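Local coordinates for protein member of s1p family of ribosomal proteins (Pyrococcus furiosus, PDB 5YH1) that binds a manganese ion in its DHH domain and probably acts as a RecJ-like exonuclease on nucleic acids, at residues I135-G140 with D162-R167. Numbering follows the deposited sequence.
Sequences IVDNGG and DHHDPR. With MN (manganese (II) ion), chain F.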
loop_
_atom_site.group_PDB
_atom_site.type_symbol
_atom_site.label_atom_id
_atom_site.label_comp_id
_atom_site.label_asym_id
_atom_site.label_seq_id
_atom_site.Cartn_x
_atom_site.Cartn_y
_atom_site.Cartn_z
ATOM N N ILE A 135 12.435 17.680 11.026
ATOM C CA ILE A 135 11.641 16.620 11.638
ATOM C C ILE A 135 10.981 17.186 12.884
ATOM O O ILE A 135 11.656 17.827 13.700
ATOM C CB ILE A 135 12.485 15.426 12.110
ATOM C CG1 ILE A 135 13.613 15.112 11.137
ATOM C CG2 ILE A 135 11.582 14.213 12.343
ATOM C CD1 ILE A 135 13.141 14.566 9.806
ATOM N N VAL A 136 9.687 16.913 13.047
ATOM C CA VAL A 136 8.868 17.594 14.055
ATOM C C VAL A 136 7.975 16.596 14.776
ATOM O O VAL A 136 7.309 15.767 14.138
ATOM C CB VAL A 136 7.994 18.670 13.394
ATOM C CG1 VAL A 136 7.134 19.389 14.423
ATOM C CG2 VAL A 136 8.864 19.655 12.626
ATOM N N ASP A 137 7.961 16.688 16.103
ATOM C CA ASP A 137 7.265 15.739 16.987
ATOM C C ASP A 137 7.811 14.304 16.910
ATOM O O ASP A 137 7.263 13.372 17.502
ATOM C CB ASP A 137 5.748 15.774 16.753
ATOM C CG ASP A 137 4.970 15.180 17.915
ATOM O OD1 ASP A 137 5.322 15.477 19.086
ATOM O OD2 ASP A 137 4.031 14.397 17.664
ATOM N N ASN A 138 8.917 14.158 16.196
ATOM C CA ASN A 138 9.675 12.929 16.079
ATOM C C ASN A 138 11.107 13.424 15.960
ATOM O O ASN A 138 11.320 14.628 15.798
ATOM C CB ASN A 138 9.317 12.177 14.785
ATOM C CG ASN A 138 8.196 11.169 14.956
ATOM O OD1 ASN A 138 7.661 10.978 16.044
ATOM N ND2 ASN A 138 7.825 10.514 13.851
ATOM N N GLY A 139 12.072 12.506 16.006
ATOM C CA GLY A 139 13.437 12.830 15.599
ATOM C C GLY A 139 14.448 13.044 16.709
ATOM O O GLY A 139 15.654 13.012 16.464
ATOM N N GLY A 140 13.972 13.262 17.927
ATOM C CA GLY A 140 14.850 13.626 19.037
ATOM C C GLY A 140 15.373 12.474 19.876
ATOM O O GLY A 140 15.820 12.699 21.000
ATOM N N ASP A 162 11.275 18.663 18.686
ATOM C CA ASP A 162 10.615 17.545 19.333
ATOM C C ASP A 162 10.547 17.788 20.848
ATOM O O ASP A 162 11.209 18.686 21.370
ATOM C CB ASP A 162 11.387 16.261 18.992
ATOM C CG ASP A 162 10.613 14.995 19.290
ATOM O OD1 ASP A 162 9.401 15.077 19.621
ATOM O OD2 ASP A 162 11.232 13.900 19.196
ATOM N N HIS A 163 9.732 17.003 21.547
ATOM C CA HIS A 163 9.597 17.125 23.010
ATOM C C HIS A 163 9.578 15.777 23.732
ATOM O O HIS A 163 9.176 15.701 24.903
ATOM C CB HIS A 163 8.345 17.942 23.368
ATOM C CG HIS A 163 7.065 17.291 22.961
ATOM N ND1 HIS A 163 6.072 16.971 23.862
ATOM C CD2 HIS A 163 6.623 16.878 21.752
ATOM C CE1 HIS A 163 5.067 16.403 23.219
ATOM N NE2 HIS A 163 5.379 16.339 21.939
ATOM N N HIS A 164 10.034 14.730 23.042
ATOM C CA HIS A 164 10.259 13.425 23.653
ATOM C C HIS A 164 11.659 13.378 24.235
ATOM O O HIS A 164 12.560 14.088 23.773
ATOM C CB HIS A 164 10.055 12.306 22.627
ATOM C CG HIS A 164 8.665 12.266 22.079
ATOM N ND1 HIS A 164 8.251 13.078 21.042
ATOM C CD2 HIS A 164 7.577 11.558 22.464
ATOM C CE1 HIS A 164 6.971 12.854 20.800
ATOM N NE2 HIS A 164 6.540 11.939 21.649
ATOM N N ASP A 165 11.830 12.534 25.246
ATOM C CA ASP A 165 13.098 12.403 25.959
ATOM C C ASP A 165 14.163 11.738 25.075
ATOM O O ASP A 165 13.983 10.604 24.646
ATOM C CB ASP A 165 12.881 11.584 27.244
ATOM C CG ASP A 165 14.148 11.446 28.093
ATOM O OD1 ASP A 165 15.161 12.146 27.853
ATOM O OD2 ASP A 165 14.122 10.613 29.015
ATOM N N PRO A 166 15.277 12.441 24.803
ATOM C CA PRO A 166 16.357 11.785 24.054
ATOM C C PRO A 166 16.973 10.590 24.785
ATOM O O PRO A 166 17.587 9.746 24.147
ATOM C CB PRO A 166 17.389 12.902 23.859
ATOM C CG PRO A 166 16.612 14.174 24.000
ATOM C CD PRO A 166 15.542 13.876 25.003
ATOM N N ARG A 167 16.811 10.540 26.108
ATOM C CA ARG A 167 17.239 9.414 26.953
ATOM C C ARG A 167 18.754 9.255 27.119
ATOM O O ARG A 167 19.244 9.321 28.243
ATOM C CB ARG A 167 16.629 8.083 26.495
ATOM C CG ARG A 167 15.163 7.909 26.852
ATOM C CD ARG A 167 14.735 6.465 26.655
ATOM N NE ARG A 167 13.329 6.275 26.990
HETATM MN MN MN F . 3.572 15.526 20.599
HETATM O O HOH W 1 2.221 14.342 19.386
HETATM O O HOH W 2 3.706 13.572 21.656
#
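Asp162 reaches across to the loop that carries Asp137 and Gly140, and each atom of its side chain meets something there. Asp162 CB lies 3.6 Å from Asn138 O. CG, placed anti to the backbone N (chi1 -165°), lies against Asn138 N and O, and there the carboxylate divides its work. Asp162 OD2 turns its anti lone pair to Gly140 N, at 3.1 Å. Asp162 OD1 takes two good bonds of 2.7 Å: His164 ND1 comes in on the syn side, with OD1 close to the plane of the imidazole, while His163 N approaches from above the carboxylate; His164 N adds a weak third. Such second-shell support suits a DHH phosphoesterase core, in which loops at the ends of neighbouring parallel strands, here 132-136 and 158-161, present two of the metal ligands, Asp137 and His163. Replacing Asp162 by an alanine would probably leave Gly140 N-H, His163 N-H and His164 ND1 without their acceptor and His164 freer to turn. In the first shell, Asp137 OD1 binds manganese at 2.3 Å and His163 NE2 at 2.4 Å, with carboxylate and imidazole planes only 16° apart. Tyr195 O fixes the ring's other nitrogen, ND1. Asp67, Asp229 and two waters complete the manganese site.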